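Local coordinates for protein glucokinase (Leishmania braziliensis MHOM/BR/75/M2904, PDB 6EDI) that probably catalyses the ATP-dependent phosphorylation of D-glucose to glucose 6-phosphate, working as a two-lobed kinase of the actin-like ATPase superfamily that assembles as a dimer, at residues Ser79-Arg82 / Gln83-Glu86; Asp89-Leu92 / Gln93-Lys97; Gly135-Leu139 / Val140-Val144; Ala153-Asp157 / Leu158-Ala162; Ser395-Ile399 / Asn400-Cys404. One frame throughout, in Å; residues are numbered along the deposited sequence.

Contact 1. Residues Ser79-Arg82 / Gln83-Glu86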
loop_
_atom_site.group_PDB
_atom_site.type_symbol
_atom_site.label_atom_id
_atom_site.label_comp_id
_atom_site.label_asym_id
_atom_site.label_seq_id
_atom_site.Cartn_x
_atom_site.Cartn_y
_atom_site.Cartn_z
ATOM N N SER A 79 -9.101 -3.414 32.345
ATOM C CA SER A 79 -9.555 -2.979 31.020
ATOM C C SER A 79 -8.675 -1.843 30.502
ATOM O O SER A 79 -9.171 -0.842 29.991
ATOM C CB SER A 79 -11.026 -2.541 31.063
ATOM O OG SER A 79 -11.878 -3.629 31.383
ATOM N N ASP A 80 -7.363 -2.020 30.647
ATOM C CA ASP A 80 -6.390 -0.954 30.428
ATOM C C ASP A 80 -5.144 -1.515 29.740
ATOM O O ASP A 80 -4.501 -2.430 30.265
ATOM C CB ASP A 80 -6.016 -0.320 31.778
ATOM C CG ASP A 80 -5.110 0.902 31.643
ATOM O OD1 ASP A 80 -4.423 1.066 30.608
ATOM O OD2 ASP A 80 -5.065 1.704 32.601
ATOM N N ILE A 81 -4.795 -0.940 28.587
ATOM C CA ILE A 81 -3.685 -1.433 27.759
ATOM C C ILE A 81 -2.326 -1.309 28.446
ATOM O O ILE A 81 -1.388 -2.044 28.124
ATOM C CB ILE A 81 -3.631 -0.704 26.384
ATOM C CG1 ILE A 81 -2.808 -1.501 25.372
ATOM C CG2 ILE A 81 -3.079 0.704 26.532
ATOM C CD1 ILE A 81 -3.438 -2.824 25.009
ATOM N N ARG A 82 -2.216 -0.367 29.380
ATOM C CA ARG A 82 -0.961 -0.132 30.091
ATOM C C ARG A 82 -0.653 -1.279 31.047
ATOM O O ARG A 82 0.466 -1.408 31.536
ATOM C CB ARG A 82 -1.017 1.203 30.839
ATOM C CG ARG A 82 -1.119 2.416 29.911
ATOM C CD ARG A 82 -1.598 3.663 30.627
ATOM N NE ARG A 82 -2.996 3.558 31.038
ATOM C CZ ARG A 82 -3.700 4.561 31.556
ATOM N NH1 ARG A 82 -3.136 5.748 31.729
ATOM N NH2 ARG A 82 -4.966 4.376 31.906
ATOM N N GLN A 83 -1.644 -2.127 31.295
ATOM C CA GLN A 83 -1.435 -3.329 32.101
ATOM C C GLN A 83 -0.462 -4.314 31.434
ATOM O O GLN A 83 0.057 -5.212 32.087
ATOM C CB GLN A 83 -2.768 -4.011 32.442
ATOM C CG GLN A 83 -2.662 -5.098 33.515
ATOM C CD GLN A 83 -4.011 -5.547 34.064
ATOM O OE1 GLN A 83 -5.066 -5.208 33.518
ATOM N NE2 GLN A 83 -3.982 -6.308 35.156
ATOM N N LEU A 84 -0.186 -4.134 30.140
ATOM C CA LEU A 84 0.833 -4.955 29.485
ATOM C C LEU A 84 2.162 -4.837 30.237
ATOM O O LEU A 84 2.894 -5.811 30.349
ATOM C CB LEU A 84 1.014 -4.575 28.004
ATOM C CG LEU A 84 -0.195 -4.774 27.083
ATOM C CD1 LEU A 84 0.189 -4.588 25.638
ATOM C CD2 LEU A 84 -0.767 -6.150 27.269
ATOM N N LEU A 85 2.448 -3.651 30.775
ATOM C CA LEU A 85 3.707 -3.407 31.487
ATOM C C LEU A 85 3.858 -4.327 32.693
ATOM O O LEU A 85 4.931 -4.888 32.934
ATOM C CB LEU A 85 3.832 -1.941 31.918
ATOM C CG LEU A 85 4.418 -0.975 30.887
ATOM C CD1 LEU A 85 3.490 -0.830 29.705
ATOM C CD2 LEU A 85 4.702 0.393 31.494
ATOM N N GLU A 86 2.778 -4.483 33.447
ATOM C CA GLU A 86 2.773 -5.408 34.567
ATOM C C GLU A 86 3.109 -6.796 34.068
ATOM O O GLU A 86 3.948 -7.486 34.651
ATOM C CB GLU A 86 1.404 -5.428 35.234
ATOM C CG GLU A 86 0.881 -4.053 35.571
ATOM C CD GLU A 86 -0.226 -4.103 36.584
ATOM O OE1 GLU A 86 -0.706 -5.218 36.892
ATOM O OE2 GLU A 86 -0.606 -3.022 37.079
#
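Gln83, Leu84 and Leu85 each turn their backbone N-H back onto the carbonyl three residues earlier, on Asp80, Ile81 and Arg82 respectively. The three bonds are alike: Gln83 N to Asp80 O, Leu84 N to Ile81 O and Leu85 N to Arg82 O all measure 3.1 Å, and in each the donor sits well above the carbonyl plane. Residues 79-86 lead from the loop after strand 67-75 into helix 84-98. An Asx turn overlaps the first of these turns, Asp80 OD1 accepting from Arg82 N at 2.9 Å, a bond that reaches the oxygen from above the carboxylate plane. Bending at chi3 (-69°) folds the Arg82 chain back, and the guanidinium grips Asp80 side-on. Its NE points at Asp80 OD1, 2.9 Å away and nearly straight at 175°, on the syn lone pair; its NH2 holds Asp80 OD2 at 2.8 Å from a more tilted position. On another side of the turn, Ile81 CD1 meets Leu84 CD1 at 4.1 Å, both side chains also touching Val47 of strand 41-48. Gln83 runs an extended chain away from the turn, and its amide bonds Thr77 OG1 and the backbone N of Lys78. Since OD1 of the buried Asp80 carboxylate takes two N-H groups, and OD2 meets both Arg82 and the ammonium of Lys78, the group is probably held as an anion, with its rotation fixed by partners at both oxygens.

Contact 2. Residues Asp89-Leu92 / Gln93-Lys97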
loop_
_atom_site.group_PDB
_atom_site.type_symbol
_atom_site.label_atom_id
_atom_site.label_comp_id
_atom_site.label_asym_id
_atom_site.label_seq_id
_atom_site.Cartn_x
_atom_site.Cartn_y
_atom_site.Cartn_z
ATOM N N ASP A 89 6.714 -7.341 33.029
ATOM C CA ASP A 89 7.527 -7.424 34.236
ATOM C C ASP A 89 7.348 -8.764 34.974
ATOM O O ASP A 89 8.330 -9.350 35.429
ATOM C CB ASP A 89 7.280 -6.234 35.163
ATOM C CG ASP A 89 8.402 -6.046 36.162
ATOM O OD1 ASP A 89 9.449 -5.482 35.773
ATOM O OD2 ASP A 89 8.248 -6.477 37.327
ATOM N N GLU A 90 6.117 -9.265 35.075
ATOM C CA GLU A 90 5.904 -10.588 35.677
ATOM C C GLU A 90 6.631 -11.702 34.921
ATOM O O GLU A 90 7.108 -12.661 35.528
ATOM C CB GLU A 90 4.414 -10.934 35.778
ATOM C CG GLU A 90 3.597 -10.003 36.645
ATOM C CD GLU A 90 2.527 -10.736 37.438
ATOM O OE1 GLU A 90 1.486 -11.113 36.856
ATOM O OE2 GLU A 90 2.739 -10.937 38.651
ATOM N N VAL A 91 6.703 -11.586 33.596
ATOM C CA VAL A 91 7.405 -12.586 32.790
ATOM C C VAL A 91 8.899 -12.473 33.047
ATOM O O VAL A 91 9.596 -13.476 33.265
ATOM C CB VAL A 91 7.132 -12.396 31.285
ATOM C CG1 VAL A 91 8.039 -13.305 30.450
ATOM C CG2 VAL A 91 5.673 -12.669 30.968
ATOM N N LEU A 92 9.372 -11.233 33.040
ATOM C CA LEU A 92 10.783 -10.941 33.207
ATOM C C LEU A 92 11.267 -11.317 34.616
ATOM O O LEU A 92 12.270 -12.006 34.760
ATOM C CB LEU A 92 11.050 -9.468 32.882
ATOM C CG LEU A 92 12.355 -9.123 32.162
ATOM C CD1 LEU A 92 13.046 -10.373 31.641
ATOM C CD2 LEU A 92 12.106 -8.139 31.028
ATOM N N GLN A 93 10.535 -10.900 35.648
ATOM C CA GLN A 93 10.892 -11.263 37.020
ATOM C C GLN A 93 10.824 -12.778 37.232
ATOM O O GLN A 93 11.587 -13.334 38.025
ATOM C CB GLN A 93 10.019 -10.528 38.052
ATOM C CG GLN A 93 10.030 -8.985 37.951
ATOM C CD GLN A 93 11.423 -8.364 37.827
ATOM O OE1 GLN A 93 11.650 -7.488 36.985
ATOM N NE2 GLN A 93 12.351 -8.795 38.678
ATOM N N HIS A 94 9.931 -13.456 36.516
ATOM C CA HIS A 94 9.835 -14.911 36.636
ATOM C C HIS A 94 11.051 -15.591 36.030
ATOM O O HIS A 94 11.539 -16.585 36.565
ATOM C CB HIS A 94 8.583 -15.462 35.956
ATOM C CG HIS A 94 8.579 -16.956 35.825
ATOM N ND1 HIS A 94 8.058 -17.783 36.796
ATOM C CD2 HIS A 94 9.035 -17.769 34.843
ATOM C CE1 HIS A 94 8.191 -19.041 36.417
ATOM N NE2 HIS A 94 8.781 -19.063 35.235
ATOM N N LEU A 95 11.516 -15.078 34.890
ATOM C CA LEU A 95 12.686 -15.641 34.231
ATOM C C LEU A 95 13.952 -15.470 35.071
ATOM O O LEU A 95 14.781 -16.374 35.130
ATOM C CB LEU A 95 12.890 -15.031 32.839
ATOM C CG LEU A 95 11.849 -15.343 31.764
ATOM C CD1 LEU A 95 12.176 -14.571 30.481
ATOM C CD2 LEU A 95 11.789 -16.830 31.487
ATOM N N LYS A 96 14.105 -14.312 35.713
ATOM C CA LYS A 96 15.282 -14.057 36.545
ATOM C C LYS A 96 15.213 -14.856 37.849
ATOM O O LYS A 96 16.241 -15.210 38.425
ATOM C CB LYS A 96 15.423 -12.565 36.870
ATOM C CG LYS A 96 15.079 -11.593 35.732
ATOM C CD LYS A 96 16.124 -11.522 34.626
ATOM C CE LYS A 96 16.544 -10.080 34.361
ATOM N NZ LYS A 96 15.362 -9.162 34.402
ATOM N N LYS A 97 13.995 -15.143 38.303
ATOM C CA LYS A 97 13.782 -15.860 39.559
ATOM C C LYS A 97 13.777 -17.379 39.394
ATOM O O LYS A 97 14.114 -18.104 40.333
ATOM C CB LYS A 97 12.460 -15.443 40.210
ATOM C CG LYS A 97 12.453 -14.102 40.935
ATOM C CD LYS A 97 11.075 -13.880 41.539
ATOM C CE LYS A 97 10.942 -12.528 42.213
ATOM N NZ LYS A 97 9.619 -12.391 42.891
#
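Leu92 and Gln93 have more of their surface buried here than any other residue, and each meets the residue one helical turn away. The chain of Lys96 folds back toward Leu92: bends at chi2, chi3 and chi4 return the amine, so that Lys96 NZ stands 3.7 Å from Leu92 CG. Lys96 CG is modelled only 3.0 Å from Leu92 O, a tight approach that leaves the exact placement of this chain doubtful. The same oxygen accepts Lys96 N at 3.1 Å, nearly along the C=O axis. The ammonium also has a long, weak ion-pair partner in Glu145. The Leu92 side chain itself is eclipsed about chi2 (12°), which suggests some strain or uncertainty in its placement; it also lies against Pro143, Glu145 and Leu146. Gln93 is held first by its backbone, Gln93 N giving a short, almost straight bond of 2.7 Å (172°) to Asp89 O. Its CG, beside the backbone N, then passes Asp89 OD2 at 3.1 Å, the two side chains crossing at the exposed edge of the turn. All of this is regular alpha-helix, the middle and C-terminal part of amphipathic helix 84-98, whose other side faces the sheet. There Val91 CG1 approaches Leu95 CD1 at 4.3 Å, and both side chains reach Phe56 of strand 51-58 and Leu26 of helix 26-32. His94 extends away from this turn, CG anti to the backbone N (chi1 169°), and bonds the backbone N of Ala27 through NE2, tying helix 84-98 to helix 26-32.

Contact 3. Residues Gly135-Leu139 / Val140-Val144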
loop_
_atom_site.group_PDB
_atom_site.type_symbol
_atom_site.label_atom_id
_atom_site.label_comp_id
_atom_site.label_asym_id
_atom_site.label_seq_id
_atom_site.Cartn_x
_atom_site.Cartn_y
_atom_site.Cartn_z
ATOM N N GLY A 135 -6.252 3.803 27.958
ATOM C CA GLY A 135 -4.824 4.041 27.871
ATOM C C GLY A 135 -4.240 3.984 26.474
ATOM O O GLY A 135 -4.913 3.615 25.505
ATOM N N ILE A 136 -2.969 4.351 26.390
ATOM C CA ILE A 136 -2.217 4.274 25.149
ATOM C C ILE A 136 -1.057 3.298 25.324
ATOM O O ILE A 136 -0.373 3.311 26.351
ATOM C CB ILE A 136 -1.690 5.663 24.743
ATOM C CG1 ILE A 136 -2.851 6.660 24.657
ATOM C CG2 ILE A 136 -0.893 5.594 23.435
ATOM C CD1 ILE A 136 -3.944 6.267 23.682
ATOM N N ALA A 137 -0.868 2.417 24.345
ATOM C CA ALA A 137 0.302 1.550 24.319
ATOM C C ALA A 137 1.448 2.346 23.734
ATOM O O ALA A 137 1.342 2.844 22.613
ATOM C CB ALA A 137 0.040 0.326 23.473
ATOM N N ARG A 138 2.531 2.485 24.489
ATOM C CA ARG A 138 3.727 3.136 23.969
ATOM C C ARG A 138 4.875 2.142 23.998
ATOM O O ARG A 138 5.271 1.682 25.068
ATOM C CB ARG A 138 4.061 4.396 24.776
ATOM C CG ARG A 138 2.929 5.411 24.750
ATOM C CD ARG A 138 3.266 6.728 25.453
ATOM N NE ARG A 138 2.113 7.627 25.443
ATOM C CZ ARG A 138 1.032 7.443 26.200
ATOM N NH1 ARG A 138 0.969 6.401 27.017
ATOM N NH2 ARG A 138 0.012 8.290 26.139
ATOM N N LEU A 139 5.387 1.805 22.817
ATOM C CA LEU A 139 6.448 0.812 22.681
ATOM C C LEU A 139 7.672 1.151 23.539
ATOM O O LEU A 139 8.295 0.266 24.138
ATOM C CB LEU A 139 6.856 0.681 21.209
ATOM C CG LEU A 139 7.998 -0.291 20.930
ATOM C CD1 LEU A 139 7.536 -1.708 21.170
ATOM C CD2 LEU A 139 8.542 -0.120 19.513
ATOM N N VAL A 140 7.999 2.436 23.604
ATOM C CA VAL A 140 9.163 2.901 24.357
ATOM C C VAL A 140 9.088 2.569 25.863
ATOM O O VAL A 140 10.121 2.441 26.526
ATOM C CB VAL A 140 9.375 4.418 24.152
ATOM C CG1 VAL A 140 8.275 5.207 24.834
ATOM C CG2 VAL A 140 10.747 4.846 24.661
ATOM N N ASP A 141 7.878 2.413 26.400
ATOM C CA ASP A 141 7.726 2.085 27.822
ATOM C C ASP A 141 8.001 0.613 28.134
ATOM O O ASP A 141 8.050 0.218 29.302
ATOM C CB ASP A 141 6.324 2.448 28.325
ATOM C CG ASP A 141 6.092 3.947 28.390
ATOM O OD1 ASP A 141 7.058 4.716 28.187
ATOM O OD2 ASP A 141 4.938 4.352 28.651
ATOM N N TYR A 142 8.171 -0.194 27.089
ATOM C CA TYR A 142 8.253 -1.644 27.243
ATOM C C TYR A 142 9.660 -2.099 27.602
ATOM O O TYR A 142 10.635 -1.467 27.192
ATOM C CB TYR A 142 7.799 -2.349 25.960
ATOM C CG TYR A 142 6.326 -2.193 25.652
ATOM C CD1 TYR A 142 5.459 -1.585 26.556
ATOM C CD2 TYR A 142 5.806 -2.662 24.457
ATOM C CE1 TYR A 142 4.121 -1.439 26.278
ATOM C CE2 TYR A 142 4.469 -2.532 24.162
ATOM C CZ TYR A 142 3.630 -1.918 25.077
ATOM O OH TYR A 142 2.297 -1.779 24.791
ATOM N N PRO A 143 9.763 -3.198 28.374
ATOM C CA PRO A 143 11.016 -3.833 28.804
ATOM C C PRO A 143 11.955 -4.126 27.653
ATOM O O PRO A 143 11.637 -4.957 26.806
ATOM C CB PRO A 143 10.535 -5.167 29.365
ATOM C CG PRO A 143 9.201 -4.875 29.912
ATOM C CD PRO A 143 8.588 -3.867 28.974
ATOM N N VAL A 144 13.118 -3.488 27.649
ATOM C CA VAL A 144 14.072 -3.643 26.568
ATOM C C VAL A 144 14.563 -5.086 26.415
ATOM O O VAL A 144 14.927 -5.521 25.321
ATOM C CB VAL A 144 15.234 -2.649 26.745
ATOM C CG1 VAL A 144 16.567 -3.373 26.899
ATOM C CG2 VAL A 144 15.241 -1.692 25.611
#
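In Tyr142 a chi1 of -68° puts CG beside the backbone N, and the ring lies with one face toward Arg138 O and Leu139 CA; Leu139, with CG anti to its own N (chi1 178°), brings CD1 to the rim of the ring at CD2. The two side chains cross at about a right angle, Leu139 CD1 lying 3.8 Å from Tyr142 CD2. The ring face rests on backbone rather than side chain: Leu139 CA lies 4.2 Å from the Tyr142 centroid and 20° off the ring normal, a CH-pi contact, and Arg138 O sits over the same face, offset toward the rim, 3.5 Å from Tyr142 CE1. Farther along, Tyr142 OH comes 3.4 Å from Ala137 CB. Two backbone bonds, each from residue i+3 to residue i, draw the chain round: Asp141 N to Arg138 O and Tyr142 N to Leu139 O, both 3.0 Å. They wind a short 3-10 turn directly after strand 137-138, the edge strand of the small antiparallel sheet with 121-122 and 126-127. Beyond this turn, Tyr142 meets Phe88 edge-to-face and touches Leu84, Leu85 and Leu154, so it packs between helix 84-98 and strands 137-138 and 152-156. Asp141 OD2 remains 4.8 Å from Arg138 NH1; their charged atoms are not in contact, and any attraction is probably weak. What holds the turn is therefore mostly apolar and backbone: the carbonyl oxygen of Arg138 is engaged by Asp141 N, and its place over the ring probably adds little attraction and follows from the turn's geometry.

Contact 4. Residues Ala153-Asp157 / Leu158-Ala162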
loop_
_atom_site.group_PDB
_atom_site.type_symbol
_atom_site.label_atom_id
_atom_site.label_comp_id
_atom_site.label_asym_id
_atom_site.label_seq_id
_atom_site.Cartn_x
_atom_site.Cartn_y
_atom_site.Cartn_z
ATOM N N ALA A 153 8.181 -3.534 17.607
ATOM C CA ALA A 153 7.096 -2.751 17.025
ATOM C C ALA A 153 5.776 -3.173 17.606
ATOM O O ALA A 153 5.602 -4.336 17.994
ATOM C CB ALA A 153 7.058 -2.933 15.512
ATOM N N LEU A 154 4.846 -2.227 17.658
ATOM C CA LEU A 154 3.448 -2.559 17.825
ATOM C C LEU A 154 2.907 -2.874 16.442
ATOM O O LEU A 154 3.237 -2.205 15.470
ATOM C CB LEU A 154 2.670 -1.391 18.435
ATOM C CG LEU A 154 3.177 -0.918 19.789
ATOM C CD1 LEU A 154 2.408 0.308 20.263
ATOM C CD2 LEU A 154 3.076 -2.042 20.785
ATOM N N LEU A 155 2.092 -3.912 16.354
ATOM C CA LEU A 155 1.494 -4.297 15.092
ATOM C C LEU A 155 -0.026 -4.236 15.178
ATOM O O LEU A 155 -0.635 -4.628 16.194
ATOM C CB LEU A 155 1.924 -5.714 14.718
ATOM C CG LEU A 155 3.421 -6.047 14.737
ATOM C CD1 LEU A 155 3.621 -7.546 14.550
ATOM C CD2 LEU A 155 4.204 -5.263 13.680
ATOM N N ASN A 156 -0.638 -3.746 14.107
ATOM C CA ASN A 156 -2.073 -3.926 13.905
ATOM C C ASN A 156 -2.368 -5.407 13.818
ATOM O O ASN A 156 -1.513 -6.189 13.404
ATOM C CB ASN A 156 -2.528 -3.251 12.602
ATOM C CG ASN A 156 -2.903 -1.796 12.799
ATOM O OD1 ASN A 156 -3.954 -1.486 13.379
ATOM N ND2 ASN A 156 -2.051 -0.889 12.313
ATOM N N ASP A 157 -3.572 -5.791 14.219
ATOM C CA ASP A 157 -4.020 -7.179 14.157
ATOM C C ASP A 157 -3.763 -7.807 12.767
ATOM O O ASP A 157 -3.158 -8.885 12.654
ATOM C CB ASP A 157 -5.503 -7.249 14.613
ATOM C CG ASP A 157 -6.286 -8.397 13.977
ATOM O OD1 ASP A 157 -5.787 -9.542 13.920
ATOM O OD2 ASP A 157 -7.438 -8.153 13.557
ATOM N N LEU A 158 -4.174 -7.124 11.709
ATOM C CA LEU A 158 -4.008 -7.675 10.359
ATOM C C LEU A 158 -2.566 -7.594 9.845
ATOM O O LEU A 158 -2.165 -8.357 8.963
ATOM C CB LEU A 158 -4.976 -7.008 9.374
ATOM C CG LEU A 158 -6.062 -7.959 8.922
ATOM C CD1 LEU A 158 -5.399 -9.150 8.288
ATOM C CD2 LEU A 158 -6.865 -8.395 10.140
ATOM N N GLU A 159 -1.797 -6.662 10.390
ATOM C CA GLU A 159 -0.376 -6.573 10.053
ATOM C C GLU A 159 0.316 -7.799 10.629
ATOM O O GLU A 159 1.056 -8.514 9.932
ATOM C CB GLU A 159 0.207 -5.273 10.607
ATOM C CG GLU A 159 1.709 -5.108 10.438
ATOM C CD GLU A 159 2.227 -3.866 11.131
ATOM O OE1 GLU A 159 1.443 -3.241 11.878
ATOM O OE2 GLU A 159 3.418 -3.529 10.936
ATOM N N ALA A 160 0.030 -8.081 11.898
ATOM C CA ALA A 160 0.594 -9.260 12.533
ATOM C C ALA A 160 0.130 -10.533 11.826
ATOM O O ALA A 160 0.902 -11.463 11.675
ATOM C CB ALA A 160 0.275 -9.296 14.018
ATOM N N GLY A 161 -1.121 -10.571 11.375
ATOM C CA GLY A 161 -1.639 -11.754 10.686
ATOM C C GLY A 161 -0.904 -12.045 9.390
ATOM O O GLY A 161 -0.570 -13.200 9.063
ATOM N N ALA A 162 -0.648 -10.979 8.646
ATOM C CA ALA A 162 0.128 -11.064 7.417
ATOM C C ALA A 162 1.545 -11.571 7.686
ATOM O O ALA A 162 2.059 -12.421 6.944
ATOM C CB ALA A 162 0.153 -9.722 6.721
HETATM O O HOH W 1 3.846 -1.727 12.808
#
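This is a strand-to-helix corner: strand 152-156 ends at Asn156 and helix 157-170 leaves at once, the short segments lying 96° apart with axes 5.8 Å from each other. Asn156 is the N-cap residue, and its backbone N bonds Glu159 OE1 at 3.1 Å, on the anti side and somewhat out of the carboxylate plane. That is the bond an N3 glutamate makes in a capping box, but the reciprocal bond from the Asn156 side chain is absent. With CG anti to the backbone N (chi1 175°) and an extended chain, Glu159 reaches back along the strand, crossing Leu155, whose CD2 touches Glu159 OE2 at 3.3 Å. A water donates to both Glu159 OE2, at 2.6 Å, and Leu154 O, at 2.8 Å, so the carboxylate is held at both oxygens. The helix itself begins with Ala160 N to Asn156 O, 2.9 Å and nearly straight (172°), and Gly161 N to Asp157 O, also 2.9 Å. Alongside, Leu155 CD1 packs against Ala160 CB at 3.8 Å. Strand 152-156 is the edge strand of the first sheet, where Ala153 also packs against Val224 of the second subunit. Leu158 and Ala162 already lean on strand 205-210 of the other sheet, consistent with the helix that joins the two lobes in the actin-like ATPase fold.

Contact 5. Residues Ser395-Ile399 / Asn400-Cys404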
loop_
_atom_site.group_PDB
_atom_site.type_symbol
_atom_site.label_atom_id
_atom_site.label_comp_id
_atom_site.label_asym_id
_atom_site.label_seq_id
_atom_site.Cartn_x
_atom_site.Cartn_y
_atom_site.Cartn_z
ATOM N N SER A 395 -7.006 -24.073 7.869
ATOM C CA SER A 395 -6.690 -24.602 9.201
ATOM C C SER A 395 -6.489 -23.453 10.172
ATOM O O SER A 395 -5.727 -22.518 9.887
ATOM C CB SER A 395 -5.411 -25.454 9.177
ATOM O OG SER A 395 -5.362 -26.340 8.070
ATOM N N SER A 396 -7.156 -23.518 11.318
ATOM C CA SER A 396 -7.011 -22.483 12.333
ATOM C C SER A 396 -5.608 -22.513 12.924
ATOM O O SER A 396 -4.956 -23.557 12.950
ATOM C CB SER A 396 -8.054 -22.663 13.436
ATOM O OG SER A 396 -9.346 -22.405 12.926
ATOM N N VAL A 397 -5.142 -21.361 13.389
ATOM C CA VAL A 397 -3.786 -21.245 13.916
ATOM C C VAL A 397 -3.654 -19.895 14.580
ATOM O O VAL A 397 -4.416 -18.984 14.275
ATOM C CB VAL A 397 -2.721 -21.424 12.802
ATOM C CG1 VAL A 397 -2.673 -20.211 11.878
ATOM C CG2 VAL A 397 -1.351 -21.693 13.412
ATOM N N ASN A 398 -2.721 -19.765 15.518
ATOM C CA ASN A 398 -2.532 -18.490 16.179
ATOM C C ASN A 398 -1.679 -17.601 15.293
ATOM O O ASN A 398 -0.492 -17.388 15.564
ATOM C CB ASN A 398 -1.908 -18.700 17.556
ATOM C CG ASN A 398 -2.824 -19.468 18.486
ATOM O OD1 ASN A 398 -3.765 -18.906 19.037
ATOM N ND2 ASN A 398 -2.570 -20.764 18.648
ATOM N N ILE A 399 -2.300 -17.122 14.216
ATOM C CA ILE A 399 -1.609 -16.422 13.140
ATOM C C ILE A 399 -0.969 -15.137 13.647
ATOM O O ILE A 399 0.123 -14.777 13.217
ATOM C CB ILE A 399 -2.546 -16.137 11.926
ATOM C CG1 ILE A 399 -1.716 -15.874 10.672
ATOM C CG2 ILE A 399 -3.467 -14.972 12.181
ATOM C CD1 ILE A 399 -1.014 -17.092 10.213
ATOM N N ASN A 400 -1.616 -14.475 14.603
ATOM C CA ASN A 400 -1.086 -13.214 15.088
ATOM C C ASN A 400 0.162 -13.408 15.949
ATOM O O ASN A 400 1.101 -12.639 15.857
ATOM C CB ASN A 400 -2.157 -12.410 15.825
ATOM C CG ASN A 400 -3.225 -11.876 14.893
ATOM O OD1 ASN A 400 -3.163 -12.065 13.674
ATOM N ND2 ASN A 400 -4.223 -11.208 15.466
ATOM N N LEU A 401 0.166 -14.425 16.797
ATOM C CA LEU A 401 1.385 -14.748 17.533
ATOM C C LEU A 401 2.546 -15.065 16.572
ATOM O O LEU A 401 3.652 -14.518 16.711
ATOM C CB LEU A 401 1.138 -15.887 18.524
ATOM C CG LEU A 401 0.209 -15.483 19.668
ATOM C CD1 LEU A 401 0.062 -16.588 20.712
ATOM C CD2 LEU A 401 0.708 -14.216 20.340
ATOM N N LEU A 402 2.287 -15.931 15.598
ATOM C CA LEU A 402 3.277 -16.265 14.576
ATOM C C LEU A 402 3.809 -15.021 13.865
ATOM O O LEU A 402 4.998 -14.941 13.530
ATOM C CB LEU A 402 2.682 -17.229 13.553
ATOM C CG LEU A 402 2.502 -18.668 13.996
ATOM C CD1 LEU A 402 1.695 -19.438 12.964
ATOM C CD2 LEU A 402 3.869 -19.296 14.184
ATOM N N GLY A 403 2.924 -14.057 13.639
ATOM C CA GLY A 403 3.296 -12.835 12.947
ATOM C C GLY A 403 4.296 -12.005 13.710
ATOM O O GLY A 403 5.071 -11.237 13.118
ATOM N N CYS A 404 4.283 -12.154 15.034
ATOM C CA CYS A 404 5.288 -11.490 15.836
ATOM C C CYS A 404 6.656 -12.080 15.489
ATOM O O CYS A 404 7.651 -11.358 15.450
ATOM C CB CYS A 404 4.968 -11.605 17.332
ATOM S SG CYS A 404 3.561 -10.578 17.872
#
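Asn398 and Leu402 are joined by the first helical bond of the contact: Leu402 N points almost straight (177°) at Asn398 O, 3.1 Å away and in the carbonyl plane. Next, Gly403 N bonds Ile399 O at 2.9 Å. Just ahead of these, Asn398 is the centre of an inverse gamma turn, closed by a weak bond of 2.8 Å from Ile399 N to Val397 O; the extended chain after strand 389-393 thereby bends sharply into helix 399-409. Asn398 holds the N-cap position without a capping bond, and its OD1 instead accepts weakly from Arg53. Such a C-terminal helix, packed on the sheet of the first lobe, belongs to the two-lobed glucokinase fold. In the apolar contact, Val397 CG2, anti to the backbone N, meets Leu402 CD1 at 3.8 Å, the side chains at about a right angle, and both also touch Val16 of strand 16-20. Among polar side chains, Asn400 has CG beside the backbone N (chi1 -70°), which sets its amide next to Ile399, with Asn400 OD1 3.3 Å from Ile399 CG2, while ND2 bonds Asp157 OD1 and, weakly, Asp46 OD2.

How the contacts relate
Contacts 1 and 2 share helix 84-98, about 16 Å apart between centres, and with contact 3 they form the outer part of the first lobe, where buried and exposed residues mix. Contact 1 meets contact 3 through Ile81 and Leu85, contact 2 only through Leu92 on Pro143. Contacts 4 and 5 lie deeper, each about 8 Å from the centre of the chain and with no exposed touching residue; Gly161 packs on Ile399 and Asn400 between them. Leu154 links contact 4 to contact 3. Chemistry follows place: a charged grip in contact 1, a helix with an apolar inner face and polar outer edge in contact 2, aromatic packing in contact 3, and helix starts in contacts 4 and 5, of which contact 4 adds a glutamate acceptor for the N-cap N-H.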